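Local coordinates for peptidoglycan-recognition protein SD (Drosophila melanogaster, PDB 2RKQ) that recognises bacterial peptidoglycan in innate immunity and activates the Toll pathway in response to Gram-positive bacteria, at residues A[23-28]-A[131-136]; A[40-45]-A[72-77]. One frame throughout, in Å; residues are numbered along the deposited sequence. Where two conformers were deposited one is given.

Contact 1 of 2, residues A[23-28]-A[131-136]; sequences VTPLPR and QLVEGY. Unlike the reference sequence in segment 23-28: Val23 (reference Glu).
The carbonyl oxygen of Leu26 is ringed by two residues of 131-136. Val133 N donates to Leu26 O over 2.8 Å in an almost straight bond (173° at the hydrogen), tilted from the carbonyl plane, and CA of Leu132 makes a C-H···O contact with the same oxygen. Methyls close in as well: Leu132 CD1 stands 3.3 Å from Leu26 O, and both methyls of Val133 lie against it. The return bond runs from Leu26 N to Gln131 O, also 2.8 Å, with the donor well above the carbonyl plane. Leu26 and Leu132 thus form a parallel bridge, their side chains on the same face of the sheet, where Leu132 packs on helix 113-128.

Val133 wedges between two prolines. Its CG1, anti to the carbonyl carbon (chi1 -57°), reaches CB of Pro25 at 3.7 Å, the side chains crossing at about a right angle, while its CG2 meets Pro27 CA at 3.7 Å. An alanine in place of Val133 would probably open a gap between Pro25 and Pro27 and leave Leu26 O less shielded. Beyond it the chain bends through an inverse gamma turn centred on Gly135, and a water donates to both Pro27 O (2.8 Å) and Gly135 O. Leu132 CD2 sits over one face of the Tyr136 ring, toward its rim.

As in any parallel bridge, Leu26 bonds on both sides of Leu132; after the corner at 134-135 pairing resumes at Pro27, whose carbonyl accepts from Lys137. Leu26 O is thus enclosed by N-H, CA-H and methyls.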
# COMPACT_ATOMS: atom_id res chain seq x y z
N VAL A 23 -16.54 -3.92 -0.56
CA VAL A 23 -17.05 -4.85 0.44
C VAL A 23 -15.85 -5.53 1.10
O VAL A 23 -15.04 -6.11 0.40
CB VAL A 23 -17.96 -5.90 -0.25
CG1 VAL A 23 -18.32 -7.05 0.70
CG2 VAL A 23 -19.23 -5.21 -0.80
N THR A 24 -15.73 -5.40 2.41
CA THR A 24 -14.68 -6.08 3.18
C THR A 24 -15.31 -7.34 3.80
O THR A 24 -16.52 -7.37 4.06
CB THR A 24 -14.13 -5.21 4.32
OG1 THR A 24 -15.23 -4.82 5.16
CG2 THR A 24 -13.42 -3.98 3.79
N PRO A 25 -14.50 -8.38 4.07
CA PRO A 25 -13.05 -8.48 3.84
C PRO A 25 -12.72 -8.57 2.35
O PRO A 25 -13.47 -9.16 1.57
CB PRO A 25 -12.67 -9.77 4.57
CG PRO A 25 -13.91 -10.58 4.57
CD PRO A 25 -15.03 -9.60 4.71
N LEU A 26 -11.60 -7.96 1.98
CA LEU A 26 -11.21 -7.89 0.58
C LEU A 26 -10.53 -9.17 0.14
O LEU A 26 -9.76 -9.74 0.91
CB LEU A 26 -10.26 -6.72 0.37
CG LEU A 26 -10.83 -5.37 0.79
CD1 LEU A 26 -9.73 -4.34 0.90
CD2 LEU A 26 -11.92 -4.91 -0.17
N PRO A 27 -10.84 -9.64 -1.08
CA PRO A 27 -10.21 -10.88 -1.54
C PRO A 27 -8.73 -10.81 -1.90
O PRO A 27 -8.10 -11.87 -1.99
CB PRO A 27 -11.04 -11.29 -2.75
CG PRO A 27 -12.08 -10.27 -2.94
CD PRO A 27 -11.90 -9.16 -1.99
N ARG A 28 -8.19 -9.61 -2.11
CA ARG A 28 -6.82 -9.48 -2.62
C ARG A 28 -6.04 -8.41 -1.89
O ARG A 28 -6.62 -7.44 -1.43
CB ARG A 28 -6.81 -9.10 -4.11
CG ARG A 28 -7.82 -9.85 -4.93
CD ARG A 28 -7.51 -9.71 -6.40
NE ARG A 28 -7.64 -8.35 -6.93
CZ ARG A 28 -7.99 -8.10 -8.19
NH1 ARG A 28 -8.25 -9.10 -9.03
NH2 ARG A 28 -8.09 -6.85 -8.62
N GLN A 131 -10.39 -7.08 7.33
CA GLN A 131 -10.17 -6.15 6.21
C GLN A 131 -9.80 -6.94 4.97
O GLN A 131 -10.07 -6.51 3.84
CB GLN A 131 -9.07 -5.15 6.54
CG GLN A 131 -9.43 -4.23 7.69
CD GLN A 131 -8.32 -3.31 8.10
OE1 GLN A 131 -8.47 -2.53 9.05
NE2 GLN A 131 -7.19 -3.39 7.41
N LEU A 132 -9.19 -8.10 5.20
CA LEU A 132 -8.67 -8.95 4.15
C LEU A 132 -9.13 -10.37 4.44
O LEU A 132 -9.09 -10.81 5.58
CB LEU A 132 -7.14 -8.86 4.19
CG LEU A 132 -6.32 -9.56 3.11
CD1 LEU A 132 -6.60 -9.05 1.68
CD2 LEU A 132 -4.84 -9.41 3.45
N VAL A 133 -9.58 -11.09 3.41
CA VAL A 133 -10.00 -12.46 3.63
C VAL A 133 -8.81 -13.32 4.02
O VAL A 133 -7.66 -13.00 3.66
CB VAL A 133 -10.67 -13.09 2.39
CG1 VAL A 133 -11.86 -12.28 1.93
CG2 VAL A 133 -9.69 -13.25 1.27
N GLU A 134 -9.06 -14.40 4.75
CA GLU A 134 -7.97 -15.27 5.13
C GLU A 134 -7.32 -15.91 3.91
O GLU A 134 -6.09 -15.93 3.80
CB GLU A 134 -8.45 -16.34 6.11
CG GLU A 134 -7.29 -17.17 6.67
CD GLU A 134 -7.74 -18.37 7.46
OE1 GLU A 134 -8.74 -19.01 7.07
OE2 GLU A 134 -7.04 -18.68 8.45
N GLY A 135 -8.14 -16.41 2.98
CA GLY A 135 -7.63 -17.04 1.76
C GLY A 135 -7.38 -15.99 0.70
O GLY A 135 -7.92 -16.09 -0.41
N TYR A 136 -6.60 -14.97 1.04
CA TYR A 136 -6.40 -13.85 0.10
C TYR A 136 -5.46 -14.20 -1.03
O TYR A 136 -4.68 -15.15 -0.94
CB TYR A 136 -5.95 -12.57 0.82
CG TYR A 136 -4.64 -12.64 1.57
CD1 TYR A 136 -3.44 -12.25 0.95
CD2 TYR A 136 -4.60 -13.01 2.91
CE1 TYR A 136 -2.24 -12.27 1.63
CE2 TYR A 136 -3.38 -13.02 3.62
CZ TYR A 136 -2.21 -12.65 2.97
OH TYR A 136 -1.01 -12.65 3.65
O HOH W 1 -9.19 -14.39 -2.34

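Contact 2 of 2, residues A[40-45]-A[72-77]; sequences ADDVTC and GGNGKV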
# COMPACT_ATOMS: atom_id res chain seq x y z
N ALA A 40 13.79 7.38 6.08
CA ALA A 40 14.43 6.57 7.11
C ALA A 40 14.26 7.11 8.52
O ALA A 40 14.93 6.66 9.44
CB ALA A 40 15.93 6.40 6.79
N ASP A 41 13.36 8.07 8.71
CA ASP A 41 13.07 8.50 10.07
C ASP A 41 11.64 9.00 10.12
O ASP A 41 10.99 9.12 9.07
CB ASP A 41 14.12 9.50 10.62
CG ASP A 41 14.01 10.90 10.04
OD1 ASP A 41 12.90 11.40 9.78
OD2 ASP A 41 15.07 11.54 9.82
N ASP A 42 11.13 9.25 11.32
CA ASP A 42 9.72 9.57 11.46
C ASP A 42 9.38 10.91 10.84
O ASP A 42 8.25 11.12 10.41
CB ASP A 42 9.31 9.55 12.94
CG ASP A 42 9.27 8.15 13.51
OD1 ASP A 42 9.51 7.17 12.78
OD2 ASP A 42 8.98 8.07 14.71
N VAL A 43 10.34 11.82 10.78
CA VAL A 43 10.08 13.13 10.18
C VAL A 43 9.96 12.98 8.68
O VAL A 43 8.95 13.39 8.09
CB VAL A 43 11.19 14.13 10.50
CG1 VAL A 43 10.91 15.47 9.83
CG2 VAL A 43 11.34 14.29 12.03
N THR A 44 10.94 12.34 8.05
CA THR A 44 10.88 12.27 6.60
C THR A 44 9.77 11.35 6.11
O THR A 44 9.14 11.64 5.10
CB THR A 44 12.19 11.87 5.99
OG1 THR A 44 12.54 10.56 6.44
CG2 THR A 44 13.29 12.84 6.37
N CYS A 45 9.53 10.24 6.81
CA CYS A 45 8.44 9.36 6.35
C CYS A 45 7.08 10.05 6.43
O CYS A 45 6.24 9.90 5.53
CB CYS A 45 8.41 8.04 7.11
SG CYS A 45 9.81 7.00 6.69
N GLY A 72 6.89 2.98 5.64
CA GLY A 72 8.11 3.77 5.54
C GLY A 72 9.34 2.93 5.78
O GLY A 72 9.27 1.83 6.34
N GLY A 73 10.48 3.45 5.35
CA GLY A 73 11.76 2.79 5.63
C GLY A 73 12.12 2.79 7.10
O GLY A 73 13.03 2.09 7.52
N ASN A 74 11.40 3.59 7.89
CA ASN A 74 11.48 3.53 9.35
C ASN A 74 10.71 2.36 9.95
O ASN A 74 10.66 2.20 11.18
CB ASN A 74 10.94 4.82 9.96
CG ASN A 74 9.47 5.07 9.61
OD1 ASN A 74 8.88 4.39 8.77
ND2 ASN A 74 8.88 6.07 10.27
N GLY A 75 10.07 1.57 9.09
CA GLY A 75 9.31 0.40 9.53
C GLY A 75 7.90 0.68 9.99
O GLY A 75 7.22 -0.22 10.47
N LYS A 76 7.45 1.93 9.85
CA LYS A 76 6.11 2.31 10.31
C LYS A 76 5.09 2.15 9.21
O LYS A 76 5.39 2.36 8.03
CB LYS A 76 6.10 3.74 10.84
CG LYS A 76 6.79 3.84 12.20
CD LYS A 76 6.55 5.18 12.86
CE LYS A 76 7.07 5.17 14.31
NZ LYS A 76 6.75 6.43 15.00
N VAL A 77 3.87 1.81 9.62
CA VAL A 77 2.76 1.62 8.69
C VAL A 77 1.85 2.82 8.85
O VAL A 77 1.43 3.14 9.96
CB VAL A 77 1.95 0.37 9.02
CG1 VAL A 77 0.75 0.28 8.08
CG2 VAL A 77 2.83 -0.89 8.94
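The amide of Asn74 has Cys45 SG on one face, almost directly above Asn74 CG at 3.5 Å, and Lys76 N approaching from the opposite face. That backbone N-H bonds to Asn74 OD1 over 3.0 Å, closing an Asx turn; the donor stands 65° out of the carbonyl plane. At the nitrogen edge of the amide, Asn74 ND2 gives a hydrogen to Asp42 OD1 over 2.8 Å, meeting it on the anti side of a carboxylate turned 82° from the amide. Asn74 ND2 also bonds Tyr78 OH, so both polar ends of the amide are engaged.

The carboxylate of Asp42 has a second partner in one of the two conformers modelled for Lys76. Extended beyond CG, this lysine crosses Asp42 at about a right angle and brings NZ to within 2.8 Å of Asp42 OD2, in a salt bridge made from above the carboxylate plane. With two conformers for Lys76, this link is probably less constant than the hydrogen bond from Asn74.

Gly72 to Gly75 form a type I turn. A side chain on Gly72 would run into Cys45 SG and Asn74 OD1; Gly75 has a positive phi, a conformation that glycine adopts readily. Across the contact, Asp41 is the N-cap of helix 42-58, its OD1 accepting from Thr44 N at 2.8 Å. The disulfide between Cys45 and Cys39 ties the first turn of the helix to the loop before it.

Sulfur packing and the Asn74-Asp42 hydrogen bond therefore join the disulfide-braced helix start to the turn between strands 69-71 and 77-79, helped in one conformer of Lys76 by a salt bridge that is likely to balance part of the negative charge of Asp42.

Overall arrangement
From the N terminus, the chain first enters contact 1 at 23-28, where strand 26-33 begins, and then passes into contact 2 at 40-45, the start of helix 42-58. After that helix and strand 69-71, the turn at 72-77 closes the shorter loop of contact 2. Strands 77-79 and 97-102 and helix 113-128 follow before 131-136 returns to 23-28, so the longer loop of contact 1 encloses contact 2 without crossing it. Their centres lie about 27 Å apart, on opposite sides of the chain's centre. Contact 1 pairs the short strand 132-133, just before edge strand 136-140, with the start of strand 26-33; contact 2 fastens a helix to a turn at the other end.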